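Local coordinates for protein putative hydrolase (Agrobacterium vitis, PDB 3LLC) that probably acts as an alpha/beta-hydrolase esterase, possibly removing fatty acyl groups from acylated proteins and cleaving acyl-glucuronide esters, at residues 141-146 against 210-215; 116-121 against 147-152; 56-61 against 69-74; 9-14 against 26-31. All coordinates share one frame; numbering follows the deposited sequence. Where two conformers were deposited one is given.

Contact 1. Residues 141-146 against 210-215; sequences VLIAPA and HILQGM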
loop_
_atom_site.group_PDB
_atom_site.type_symbol
_atom_site.label_atom_id
_atom_site.label_comp_id
_atom_site.label_asym_id
_atom_site.label_seq_id
_atom_site.Cartn_x
_atom_site.Cartn_y
_atom_site.Cartn_z
ATOM N N VAL A 141 -9.713 0.251 1.856
ATOM C CA VAL A 141 -9.978 1.223 0.793
ATOM C C VAL A 141 -8.694 1.192 -0.068
ATOM O O VAL A 141 -7.586 1.391 0.459
ATOM C CB VAL A 141 -10.272 2.609 1.334
ATOM C CG1 VAL A 141 -10.363 3.619 0.155
ATOM C CG2 VAL A 141 -11.606 2.647 2.189
ATOM N N LEU A 142 -8.826 0.840 -1.343
ATOM C CA LEU A 142 -7.661 0.643 -2.240
ATOM C C LEU A 142 -7.741 1.681 -3.377
ATOM O O LEU A 142 -8.778 1.799 -4.006
ATOM C CB LEU A 142 -7.667 -0.774 -2.794
ATOM C CG LEU A 142 -7.690 -1.924 -1.770
ATOM C CD1 LEU A 142 -7.747 -3.290 -2.487
ATOM C CD2 LEU A 142 -6.461 -1.789 -0.881
ATOM N N ILE A 143 -6.665 2.452 -3.584
ATOM C CA ILE A 143 -6.633 3.563 -4.539
ATOM C C ILE A 143 -5.647 3.169 -5.647
ATOM O O ILE A 143 -4.469 3.011 -5.370
ATOM C CB ILE A 143 -6.175 4.858 -3.844
ATOM C CG1 ILE A 143 -7.126 5.192 -2.663
ATOM C CG2 ILE A 143 -6.070 6.043 -4.859
ATOM C CD1 ILE A 143 -6.466 5.546 -1.427
ATOM N N ALA A 144 -6.141 2.989 -6.874
ATOM C CA ALA A 144 -5.344 2.516 -8.022
ATOM C C ALA A 144 -4.423 1.365 -7.629
ATOM O O ALA A 144 -3.225 1.390 -7.878
ATOM C CB ALA A 144 -4.525 3.712 -8.648
ATOM N N PRO A 145 -4.987 0.310 -6.998
ATOM C CA PRO A 145 -4.114 -0.718 -6.459
ATOM C C PRO A 145 -3.326 -1.485 -7.524
ATOM O O PRO A 145 -3.841 -1.732 -8.617
ATOM C CB PRO A 145 -5.093 -1.662 -5.743
ATOM C CG PRO A 145 -6.360 -1.480 -6.520
ATOM C CD PRO A 145 -6.407 -0.006 -6.802
ATOM N N ALA A 146 -2.108 -1.910 -7.166
ATOM C CA ALA A 146 -1.186 -2.532 -8.124
ATOM C C ALA A 146 -0.722 -3.923 -7.676
ATOM O O ALA A 146 0.487 -4.234 -7.691
ATOM C CB ALA A 146 0.053 -1.577 -8.367
ATOM N N HIS A 210 -13.456 -1.415 -0.864
ATOM C CA HIS A 210 -13.856 -0.396 -1.827
ATOM C C HIS A 210 -12.610 -0.001 -2.590
ATOM O O HIS A 210 -11.647 0.514 -1.983
ATOM C CB HIS A 210 -14.411 0.827 -1.115
ATOM C CG HIS A 210 -15.116 1.807 -2.020
ATOM N ND1 HIS A 210 -16.021 2.733 -1.542
ATOM C CD2 HIS A 210 -15.061 1.998 -3.361
ATOM C CE1 HIS A 210 -16.479 3.462 -2.550
ATOM N NE2 HIS A 210 -15.921 3.029 -3.667
ATOM N N ILE A 211 -12.647 -0.209 -3.904
ATOM C CA ILE A 211 -11.548 0.202 -4.828
ATOM C C ILE A 211 -11.973 1.486 -5.589
ATOM O O ILE A 211 -13.113 1.582 -6.064
ATOM C CB ILE A 211 -11.243 -0.896 -5.867
ATOM C CG1 ILE A 211 -10.882 -2.240 -5.198
ATOM C CG2 ILE A 211 -10.090 -0.454 -6.865
ATOM C CD1 ILE A 211 -11.213 -3.498 -6.078
ATOM N N LEU A 212 -11.046 2.460 -5.669
ATOM C CA LEU A 212 -11.214 3.707 -6.439
ATOM C C LEU A 212 -10.127 3.664 -7.536
ATOM O O LEU A 212 -8.940 3.442 -7.231
ATOM C CB LEU A 212 -11.017 4.932 -5.556
ATOM C CG LEU A 212 -12.092 5.214 -4.481
ATOM C CD1 LEU A 212 -11.515 5.953 -3.273
ATOM C CD2 LEU A 212 -13.215 6.056 -5.069
ATOM N N GLN A 213 -10.538 3.848 -8.798
ATOM C CA GLN A 213 -9.648 3.643 -9.949
ATOM C C GLN A 213 -10.010 4.595 -11.096
ATOM O O GLN A 213 -11.189 4.719 -11.529
ATOM C CB GLN A 213 -9.751 2.178 -10.415
ATOM C CG GLN A 213 -9.035 1.845 -11.711
ATOM C CD GLN A 213 -7.518 1.781 -11.556
ATOM O OE1 GLN A 213 -6.980 1.122 -10.644
ATOM N NE2 GLN A 213 -6.816 2.446 -12.477
ATOM N N GLY A 214 -8.988 5.273 -11.617
ATOM C CA GLY A 214 -9.175 6.139 -12.768
ATOM C C GLY A 214 -9.097 5.388 -14.089
ATOM O O GLY A 214 -8.314 4.432 -14.225
HETATM N N MSE A 215 -9.884 5.816 -15.072
HETATM C CA MSE A 215 -9.850 5.186 -16.399
HETATM C C MSE A 215 -8.857 5.905 -17.359
HETATM O O MSE A 215 -8.709 5.511 -18.497
HETATM C CB MSE A 215 -11.255 5.077 -17.003
HETATM C CG MSE A 215 -12.276 4.330 -16.089
HETATM SE SE MSE A 215 -14.008 4.206 -16.837
HETATM C CE MSE A 215 -13.727 2.842 -18.160
HETATM O O HOH W 1 -6.258 -1.457 -9.968
#

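Contact 2. Residues 116-121 against 147-152; sequences GGWIAL and PDFTSD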
loop_
_atom_site.group_PDB
_atom_site.type_symbol
_atom_site.label_atom_id
_atom_site.label_comp_id
_atom_site.label_asym_id
_atom_site.label_seq_id
_atom_site.Cartn_x
_atom_site.Cartn_y
_atom_site.Cartn_z
ATOM N N GLY A 116 0.939 -0.004 -2.390
ATOM C CA GLY A 116 0.412 -0.151 -1.038
ATOM C C GLY A 116 -0.858 -1.014 -0.994
ATOM O O GLY A 116 -1.164 -1.632 0.030
ATOM N N GLY A 117 -1.609 -1.042 -2.099
ATOM C CA GLY A 117 -2.754 -1.949 -2.273
ATOM C C GLY A 117 -2.364 -3.411 -2.341
ATOM O O GLY A 117 -3.060 -4.285 -1.793
ATOM N N TRP A 118 -1.227 -3.692 -2.987
ATOM C CA TRP A 118 -0.661 -5.070 -2.998
ATOM C C TRP A 118 -0.270 -5.456 -1.581
ATOM O O TRP A 118 -0.590 -6.559 -1.109
ATOM C CB TRP A 118 0.592 -5.111 -3.916
ATOM C CG TRP A 118 1.189 -6.478 -4.237
ATOM C CD1 TRP A 118 0.795 -7.690 -3.780
ATOM C CD2 TRP A 118 2.277 -6.723 -5.145
ATOM N NE1 TRP A 118 1.593 -8.688 -4.330
ATOM C CE2 TRP A 118 2.508 -8.109 -5.168
ATOM C CE3 TRP A 118 3.088 -5.895 -5.924
ATOM C CZ2 TRP A 118 3.509 -8.697 -5.959
ATOM C CZ3 TRP A 118 4.075 -6.464 -6.698
ATOM C CH2 TRP A 118 4.287 -7.852 -6.720
ATOM N N ILE A 119 0.440 -4.555 -0.906
ATOM C CA ILE A 119 0.903 -4.851 0.450
ATOM C C ILE A 119 -0.311 -5.016 1.399
ATOM O O ILE A 119 -0.301 -5.917 2.241
ATOM C CB ILE A 119 1.975 -3.818 0.930
ATOM C CG1 ILE A 119 3.222 -3.910 0.026
ATOM C CG2 ILE A 119 2.374 -4.043 2.415
ATOM C CD1 ILE A 119 4.240 -2.804 0.256
ATOM N N ALA A 120 -1.359 -4.209 1.225
ATOM C CA ALA A 120 -2.598 -4.365 2.030
ATOM C C ALA A 120 -3.214 -5.753 1.889
ATOM O O ALA A 120 -3.618 -6.371 2.893
ATOM C CB ALA A 120 -3.652 -3.292 1.648
ATOM N N LEU A 121 -3.282 -6.247 0.647
ATOM C CA LEU A 121 -3.842 -7.602 0.366
ATOM C C LEU A 121 -2.984 -8.714 0.991
ATOM O O LEU A 121 -3.519 -9.657 1.600
ATOM C CB LEU A 121 -4.001 -7.775 -1.163
ATOM C CG LEU A 121 -5.050 -6.886 -1.833
ATOM C CD1 LEU A 121 -4.902 -6.773 -3.372
ATOM C CD2 LEU A 121 -6.427 -7.422 -1.445
ATOM N N PRO A 147 -1.681 -4.820 -7.348
ATOM C CA PRO A 147 -1.259 -6.205 -7.039
ATOM C C PRO A 147 -0.521 -6.842 -8.202
ATOM O O PRO A 147 -0.892 -6.643 -9.355
ATOM C CB PRO A 147 -2.612 -6.937 -6.792
ATOM C CG PRO A 147 -3.632 -6.127 -7.578
ATOM C CD PRO A 147 -3.139 -4.675 -7.389
ATOM N N ASP A 148 0.501 -7.655 -7.890
ATOM C CA ASP A 148 1.218 -8.464 -8.867
ATOM C C ASP A 148 1.760 -7.612 -10.024
ATOM O O ASP A 148 1.867 -8.101 -11.142
ATOM C CB ASP A 148 0.330 -9.579 -9.424
ATOM C CG ASP A 148 -0.320 -10.434 -8.303
ATOM O OD1 ASP A 148 0.150 -10.304 -7.132
ATOM O OD2 ASP A 148 -1.257 -11.220 -8.626
ATOM N N PHE A 149 2.147 -6.369 -9.731
ATOM C CA PHE A 149 2.591 -5.486 -10.820
ATOM C C PHE A 149 3.839 -6.003 -11.529
ATOM O O PHE A 149 4.010 -5.789 -12.748
ATOM C CB PHE A 149 2.682 -3.989 -10.391
ATOM C CG PHE A 149 3.890 -3.611 -9.562
ATOM C CD1 PHE A 149 5.146 -3.493 -10.115
ATOM C CD2 PHE A 149 3.732 -3.257 -8.212
ATOM C CE1 PHE A 149 6.230 -3.096 -9.326
ATOM C CE2 PHE A 149 4.823 -2.865 -7.437
ATOM C CZ PHE A 149 6.044 -2.781 -7.989
ATOM N N THR A 150 4.736 -6.680 -10.801
ATOM C CA THR A 150 5.987 -7.164 -11.408
ATOM C C THR A 150 5.708 -8.208 -12.488
ATOM O O THR A 150 6.246 -8.118 -13.584
ATOM C CB THR A 150 6.990 -7.707 -10.346
ATOM O OG1 THR A 150 6.376 -8.797 -9.633
ATOM C CG2 THR A 150 7.399 -6.597 -9.362
ATOM N N SER A 151 4.824 -9.179 -12.216
ATOM C CA SER A 151 4.551 -10.227 -13.162
ATOM C C SER A 151 3.493 -9.826 -14.213
ATOM O O SER A 151 3.543 -10.308 -15.369
ATOM C CB SER A 151 4.092 -11.528 -12.448
ATOM O OG SER A 151 2.934 -11.309 -11.666
ATOM N N ASP A 152 2.559 -8.990 -13.831
ATOM C CA ASP A 152 1.372 -8.725 -14.676
ATOM C C ASP A 152 1.473 -7.441 -15.500
ATOM O O ASP A 152 0.895 -7.393 -16.565
ATOM C CB ASP A 152 0.087 -8.670 -13.850
ATOM C CG ASP A 152 -0.271 -10.011 -13.198
ATOM O OD1 ASP A 152 0.588 -10.918 -13.146
ATOM O OD2 ASP A 152 -1.418 -10.107 -12.695
#

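Contact 3. Residues 56-61 against 69-74; sequences LEMDDL and AIRFDY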
loop_
_atom_site.group_PDB
_atom_site.type_symbol
_atom_site.label_atom_id
_atom_site.label_comp_id
_atom_site.label_asym_id
_atom_site.label_seq_id
_atom_site.Cartn_x
_atom_site.Cartn_y
_atom_site.Cartn_z
ATOM N N LEU A 56 -1.801 12.747 4.067
ATOM C CA LEU A 56 -2.178 13.824 4.971
ATOM C C LEU A 56 -3.701 13.963 5.092
ATOM O O LEU A 56 -4.209 14.310 6.183
ATOM C CB LEU A 56 -1.577 15.184 4.532
ATOM C CG LEU A 56 -0.064 15.385 4.699
ATOM C CD1 LEU A 56 0.373 16.776 4.094
ATOM C CD2 LEU A 56 0.362 15.279 6.169
ATOM N N GLU A 57 -4.410 13.737 3.972
ATOM C CA GLU A 57 -5.870 13.792 3.954
ATOM C C GLU A 57 -6.497 12.677 4.794
ATOM O O GLU A 57 -7.489 12.930 5.511
ATOM C CB GLU A 57 -6.429 13.780 2.523
ATOM C CG GLU A 57 -6.181 15.128 1.790
ATOM C CD GLU A 57 -7.044 16.288 2.243
ATOM O OE1 GLU A 57 -8.079 16.115 2.936
ATOM O OE2 GLU A 57 -6.714 17.427 1.860
HETATM N N MSE A 58 -5.929 11.485 4.696
HETATM C CA MSE A 58 -6.376 10.321 5.536
HETATM C C MSE A 58 -6.228 10.701 7.011
HETATM O O MSE A 58 -7.163 10.570 7.769
HETATM C CB MSE A 58 -5.562 9.058 5.263
HETATM C CG MSE A 58 -6.113 7.782 5.973
HETATM SE SE MSE A 58 -4.845 6.420 6.303
HETATM C CE MSE A 58 -3.877 7.383 7.688
ATOM N N ASP A 59 -5.052 11.171 7.406
ATOM C CA ASP A 59 -4.824 11.646 8.777
ATOM C C ASP A 59 -5.808 12.742 9.237
ATOM O O ASP A 59 -6.310 12.689 10.378
ATOM C CB ASP A 59 -3.397 12.142 8.944
ATOM C CG ASP A 59 -3.143 12.722 10.342
ATOM O OD1 ASP A 59 -2.954 11.934 11.295
ATOM O OD2 ASP A 59 -3.154 13.959 10.491
ATOM N N ASP A 60 -6.075 13.735 8.367
ATOM C CA ASP A 60 -6.986 14.830 8.679
ATOM C C ASP A 60 -8.425 14.321 8.905
ATOM O O ASP A 60 -9.087 14.723 9.875
ATOM C CB ASP A 60 -6.985 15.882 7.565
ATOM C CG ASP A 60 -7.886 17.046 7.869
ATOM O OD1 ASP A 60 -7.481 17.910 8.663
ATOM O OD2 ASP A 60 -9.011 17.082 7.335
ATOM N N LEU A 61 -8.882 13.427 8.031
ATOM C CA LEU A 61 -10.211 12.813 8.186
ATOM C C LEU A 61 -10.309 12.057 9.535
ATOM O O LEU A 61 -11.251 12.258 10.318
ATOM C CB LEU A 61 -10.501 11.864 7.056
ATOM C CG LEU A 61 -11.865 11.160 7.228
ATOM C CD1 LEU A 61 -13.076 12.149 7.050
ATOM C CD2 LEU A 61 -11.935 9.994 6.316
ATOM N N ALA A 69 -4.903 7.128 13.512
ATOM C CA ALA A 69 -4.199 7.171 12.218
ATOM C C ALA A 69 -2.731 6.776 12.372
ATOM O O ALA A 69 -2.054 7.254 13.299
ATOM C CB ALA A 69 -4.316 8.560 11.606
ATOM N N ILE A 70 -2.258 5.883 11.496
ATOM C CA ILE A 70 -0.841 5.476 11.434
ATOM C C ILE A 70 -0.302 5.734 10.017
ATOM O O ILE A 70 -0.891 5.289 9.041
ATOM C CB ILE A 70 -0.615 4.005 11.799
ATOM C CG1 ILE A 70 -0.987 3.733 13.256
ATOM C CG2 ILE A 70 0.854 3.582 11.546
ATOM C CD1 ILE A 70 -1.076 2.261 13.623
ATOM N N ARG A 71 0.826 6.444 9.930
ATOM C CA ARG A 71 1.609 6.503 8.678
ATOM C C ARG A 71 3.036 6.101 8.991
ATOM O O ARG A 71 3.491 6.307 10.135
ATOM C CB ARG A 71 1.622 7.923 8.121
ATOM C CG ARG A 71 0.254 8.433 7.661
ATOM C CD ARG A 71 0.283 9.946 7.348
ATOM N NE ARG A 71 0.358 10.784 8.528
ATOM C CZ ARG A 71 1.036 11.921 8.633
ATOM N NH1 ARG A 71 1.785 12.387 7.636
ATOM N NH2 ARG A 71 1.003 12.584 9.769
ATOM N N PHE A 72 3.723 5.511 8.007
ATOM C CA PHE A 72 5.147 5.167 8.142
ATOM C C PHE A 72 5.832 5.213 6.764
ATOM O O PHE A 72 5.156 5.166 5.734
ATOM C CB PHE A 72 5.316 3.792 8.777
ATOM C CG PHE A 72 4.860 2.674 7.893
ATOM C CD1 PHE A 72 3.501 2.365 7.787
ATOM C CD2 PHE A 72 5.770 1.943 7.121
ATOM C CE1 PHE A 72 3.066 1.372 6.938
ATOM C CE2 PHE A 72 5.332 0.921 6.273
ATOM C CZ PHE A 72 3.963 0.646 6.187
ATOM N N ASP A 73 7.154 5.366 6.770
ATOM C CA ASP A 73 7.969 5.350 5.528
ATOM C C ASP A 73 8.585 3.966 5.345
ATOM O O ASP A 73 9.235 3.426 6.248
ATOM C CB ASP A 73 9.066 6.409 5.561
ATOM C CG ASP A 73 8.555 7.841 5.174
ATOM O OD1 ASP A 73 7.667 7.938 4.288
ATOM O OD2 ASP A 73 9.092 8.834 5.733
ATOM N N TYR A 74 8.386 3.393 4.167
ATOM C CA TYR A 74 9.083 2.145 3.798
ATOM C C TYR A 74 10.606 2.319 3.883
ATOM O O TYR A 74 11.114 3.443 3.765
ATOM C CB TYR A 74 8.734 1.729 2.381
ATOM C CG TYR A 74 7.271 1.465 2.070
ATOM C CD1 TYR A 74 6.580 0.412 2.679
ATOM C CD2 TYR A 74 6.603 2.187 1.087
ATOM C CE1 TYR A 74 5.245 0.152 2.350
ATOM C CE2 TYR A 74 5.268 1.915 0.759
ATOM C CZ TYR A 74 4.605 0.883 1.393
ATOM O OH TYR A 74 3.292 0.632 1.075
HETATM O O HOH W 2 -0.863 10.078 11.057
#

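Contact 4. Residues 9-14 against 26-31; sequences IETHAI and AALVRA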
loop_
_atom_site.group_PDB
_atom_site.type_symbol
_atom_site.label_atom_id
_atom_site.label_comp_id
_atom_site.label_asym_id
_atom_site.label_seq_id
_atom_site.Cartn_x
_atom_site.Cartn_y
_atom_site.Cartn_z
ATOM N N ILE A 9 -0.255 14.289 16.879
ATOM C CA ILE A 9 0.620 13.395 16.134
ATOM C C ILE A 9 1.878 13.138 16.972
ATOM O O ILE A 9 2.478 14.077 17.502
ATOM C CB ILE A 9 0.985 13.972 14.745
ATOM C CG1 ILE A 9 -0.263 14.048 13.851
ATOM C CG2 ILE A 9 2.037 13.105 14.051
ATOM C CD1 ILE A 9 -0.048 14.743 12.492
ATOM N N GLU A 10 2.249 11.867 17.133
ATOM C CA GLU A 10 3.494 11.480 17.850
ATOM C C GLU A 10 4.478 10.818 16.881
ATOM O O GLU A 10 4.056 10.071 15.995
ATOM C CB GLU A 10 3.229 10.455 18.937
ATOM C CG GLU A 10 2.084 10.713 19.894
ATOM C CD GLU A 10 1.765 9.435 20.673
ATOM O OE1 GLU A 10 2.666 8.958 21.409
ATOM O OE2 GLU A 10 0.642 8.891 20.522
ATOM N N THR A 11 5.769 11.037 17.117
ATOM C CA THR A 11 6.844 10.472 16.302
ATOM C C THR A 11 7.422 9.212 16.974
ATOM O O THR A 11 7.696 9.217 18.167
ATOM C CB THR A 11 7.951 11.551 16.068
ATOM O OG1 THR A 11 7.456 12.548 15.155
ATOM C CG2 THR A 11 9.221 10.933 15.510
ATOM N N HIS A 12 7.601 8.136 16.208
ATOM C CA HIS A 12 8.124 6.846 16.699
ATOM C C HIS A 12 9.175 6.276 15.745
ATOM O O HIS A 12 9.111 6.513 14.544
ATOM C CB HIS A 12 6.963 5.820 16.799
ATOM C CG HIS A 12 5.974 6.128 17.879
ATOM N ND1 HIS A 12 6.082 5.611 19.151
ATOM C CD2 HIS A 12 4.873 6.920 17.889
ATOM C CE1 HIS A 12 5.107 6.090 19.907
ATOM N NE2 HIS A 12 4.352 6.877 19.165
ATOM N N ALA A 13 10.108 5.484 16.261
ATOM C CA ALA A 13 11.031 4.681 15.419
ATOM C C ALA A 13 10.907 3.207 15.811
ATOM O O ALA A 13 11.004 2.895 17.005
ATOM C CB ALA A 13 12.474 5.138 15.626
ATOM N N ILE A 14 10.727 2.340 14.838
ATOM C CA ILE A 14 10.532 0.904 15.070
ATOM C C ILE A 14 11.620 0.084 14.380
ATOM O O ILE A 14 11.819 0.204 13.164
ATOM C CB ILE A 14 9.135 0.457 14.558
ATOM C CG1 ILE A 14 8.014 1.177 15.333
ATOM C CG2 ILE A 14 8.985 -1.096 14.611
ATOM C CD1 ILE A 14 7.170 2.127 14.504
ATOM N N ALA A 26 10.540 4.919 10.419
ATOM C CA ALA A 26 9.973 6.134 10.986
ATOM C C ALA A 26 8.429 6.095 10.822
ATOM O O ALA A 26 7.899 5.736 9.750
ATOM C CB ALA A 26 10.566 7.396 10.292
ATOM N N ALA A 27 7.720 6.474 11.888
ATOM C CA ALA A 27 6.244 6.480 11.912
ATOM C C ALA A 27 5.690 7.713 12.633
ATOM O O ALA A 27 6.316 8.275 13.541
ATOM C CB ALA A 27 5.683 5.152 12.559
ATOM N N LEU A 28 4.519 8.147 12.168
ATOM C CA LEU A 28 3.752 9.261 12.724
ATOM C C LEU A 28 2.365 8.696 13.094
ATOM O O LEU A 28 1.659 8.177 12.215
ATOM C CB LEU A 28 3.607 10.375 11.675
ATOM C CG LEU A 28 4.894 11.136 11.283
ATOM C CD1 LEU A 28 4.665 12.005 10.036
ATOM C CD2 LEU A 28 5.449 11.979 12.483
ATOM N N VAL A 29 1.982 8.817 14.360
ATOM C CA VAL A 29 0.777 8.161 14.892
ATOM C C VAL A 29 -0.105 9.108 15.706
ATOM O O VAL A 29 0.379 9.956 16.483
ATOM C CB VAL A 29 1.135 6.958 15.796
ATOM C CG1 VAL A 29 1.629 7.427 17.161
ATOM C CG2 VAL A 29 -0.069 6.057 15.976
ATOM N N ARG A 30 -1.412 8.979 15.496
ATOM C CA ARG A 30 -2.420 9.713 16.227
ATOM C C ARG A 30 -3.307 8.668 16.913
ATOM O O ARG A 30 -3.888 7.821 16.241
ATOM C CB ARG A 30 -3.226 10.545 15.224
ATOM C CG ARG A 30 -4.246 11.455 15.795
ATOM C CD ARG A 30 -5.091 12.078 14.691
ATOM N NE ARG A 30 -4.329 12.954 13.803
ATOM C CZ ARG A 30 -4.115 14.255 14.006
ATOM N NH1 ARG A 30 -4.533 14.861 15.113
ATOM N NH2 ARG A 30 -3.435 14.960 13.116
ATOM N N ALA A 31 -3.393 8.706 18.242
ATOM C CA ALA A 31 -4.269 7.773 18.976
ATOM C C ALA A 31 -5.757 8.067 18.702
ATOM O O ALA A 31 -6.147 9.222 18.542
ATOM C CB ALA A 31 -3.983 7.833 20.499
HETATM O O HOH W 3 -2.097 10.852 19.813
#

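Contact 1. Residues 141-146 against 210-215
Pro145 and Ile211 cross at about a right angle, with the proline CD 3.7 Å from CG2 of Ile211. That methyl lies anti to the backbone N of Ile211 and also packs against CG of the proline ring. Gln213 crosses the same proline obliquely. Its CG is anti to the backbone N (chi1 172°), and the bend at chi2 places CD. OE1 lies 3.4 Å from CA of Ala144. A water lies within hydrogen-bonding distance, 2.8 Å, of both Gln213 OE1 and Pro145 O. The other end of the amide, NE2, gives a bond of 3.0 Å to O of Gly214, in the carbonyl plane and on a lone pair.

On the face that carries Val141, Ile143, His210 and Leu212, CD1 of Leu212 lies 4.3 Å from CG1 of Val141. The backbones run parallel. Leu142 N bonds to O of His210, Leu212 N to O of Leu142, and Ala144 N to O of Leu212 at 2.9 Å.

These are neighbouring strands of the central alpha/beta-hydrolase sheet. Gln213 also makes a weak bond to Asp217, a residue of a probable Ser-His-Asp triad with Ser114 and His247. The chemistry implies a largely apolar strand pair whose C-terminal end turns polar beside the likely active site.

Contact 2. Residues 116-121 against 147-152
Trp118 carries this contact. Its indole face lies over the backbone of Pro147 and Asp148. CG of Trp118 is anti to the backbone N (chi1 -171°). Asp148 N sits over the centre of the ring face, 3.4 Å from CD2 of Trp118. On the same face, CA of Pro147 makes a CH-pi contact with the five-membered ring, 4.1 Å from its centroid.

The aromatic pair is an offset edge-to-face stack. The edge of the Trp118 six-membered ring points at the face of Phe149, with planes at 77° and CE3 of Trp118 3.6 Å from CD2 of Phe149. Thr150 OG1 also lies at the indole edge, 3.7 Å from CH2 of Trp118.

Apolar packing adds CD1 of Leu121, which meets CB of Pro147 at 4.1 Å.

The polar ends turn to other partners. Trp118 NE1 bonds to O of Asn196, while the carboxylate of Asp148 takes the backbone N of Val198 and of Met199. The Asp148 side chain crosses the indole at about a right angle.

Helix 115-128 starts within the likely nucleophile elbow, of which Gly116 is part. The contact joins it to the turn that leads from strand 136-143 into helix 149-154. Ile89 of helix 89-103 also touches Trp118, and Leu121 packs on Met140 of strand 136-143 and Leu228 of helix 222-230.

Contact 3. Residues 56-61 against 69-74
Asp59 OD1 takes a bond of 2.8 Å from a water that also accepts one from NE of Arg71 at 2.9 Å. The water lies at the edge of the guanidinium, in its plane. It bridges two opposite charges that do not meet directly: Asp59 OD1 and Arg71 NH2 are 4.3 Å apart, beyond a salt bridge. The carboxylate and guanidinium planes are turned 46° against each other, and the two side chains cross at about a right angle. The other carboxylate oxygen, OD2, forms a salt bridge with Arg30, so Asp59 serves two arginines, one directly and one through water. The nearby positive charges would be expected to favour the ionised carboxylate.

Arg71 bends at its third torsion (chi3 -73°), which sets NE beside the helix. Its NH1 bonds to O of Met50. CD2 of Leu56 lies 3.5 Å from the same NH1.

The rest is van der Waals packing. CE of Met58, a selenomethionine, makes the apolar contact, 4.1 Å from CB of Ala69. The same CE comes to 3.9 Å from O of Ile70. Asp59 OD1 also lies 3.7 Å from CB of Ala69.

The two segments belong to the beta-alpha-beta unit of strand 39-43, helix 53-65 and strand 68-72. Helix and strand axes approach to 8.5 Å and run nearly antiparallel, at 160°. Met58 also packs on Cys40 and Trp42 of strand 39-43, while Arg71 rests on Leu28 of strand 23-30, the adjacent strand of the sheet.

Contact 4. Residues 9-14 against 26-31
Ile9 sets CG1 anti to its carbonyl carbon (chi1 -66°), and Arg30 sets CG anti to its backbone N (chi1 -175°) before bending at its third torsion. CG1 of Ile9 lies over one face of the Arg30 guanidinium, 3.4 Å from NH2 of Arg30. The two strands form the N-terminal beta hairpin at one border of the alpha/beta-hydrolase sheet, and strand 9-16 is the outermost strand there.

Two hydrogen-bonded pairs hold the hairpin. Glu10 and Val29 exchange bonds, at 2.8 Å from Glu10 N to Val29 O. His12 and Ala27 exchange two more, at 3.0 Å from His12 N to Ala27 O. Thr11 and Leu28 form the non-hydrogen-bonded pair between them.

One face carries Glu10, His12, Ala27 and Val29. In one of two conformers of Val29, its side chain lies beside that of Glu10, pointing the same way, and its CG1 is 3.4 Å from CD2 of His12. The Glu10 carboxylate receives a weak bond from His12 NE2. The imidazole also meets the ring of Phe103 edge-to-face, and CD1 of Ile14 packs on CB of Ala27 at 3.9 Å. This face therefore looks to helix 89-103.

The other face holds Ile9, Thr11, Leu28 and Arg30. The Arg30 guanidinium is turned toward helix 53-65. Ile9 also touches Arg71 of strand 68-72. Its second branch turns to the facing leucine: CD2 of Leu28 packs 3.9 Å from CG2 of Ile9.

From the N terminus, contact 4 closes first, as the hairpin of strands 9-16 and 23-30. Contact 3 follows in series, closing the short turn from helix 53-65 into strand 68-72. The two touch through neighbouring strands of the sheet, 23-30 and 68-72, and through a side-chain link from strand 23-30 to helix 53-65. Contacts 2 and 1 open later and cross, with segments in the order 116-121, 141-146, 147-152 and 210-215. Contact 1 spans the longest loop. Tyr74 OH of contact 3 packs on Gly116 and Ile119 of contact 2. Contacts 1 and 4 lie about 26 Å apart between centres, on opposite sides of the chain's centre, yet both reach the same sheet.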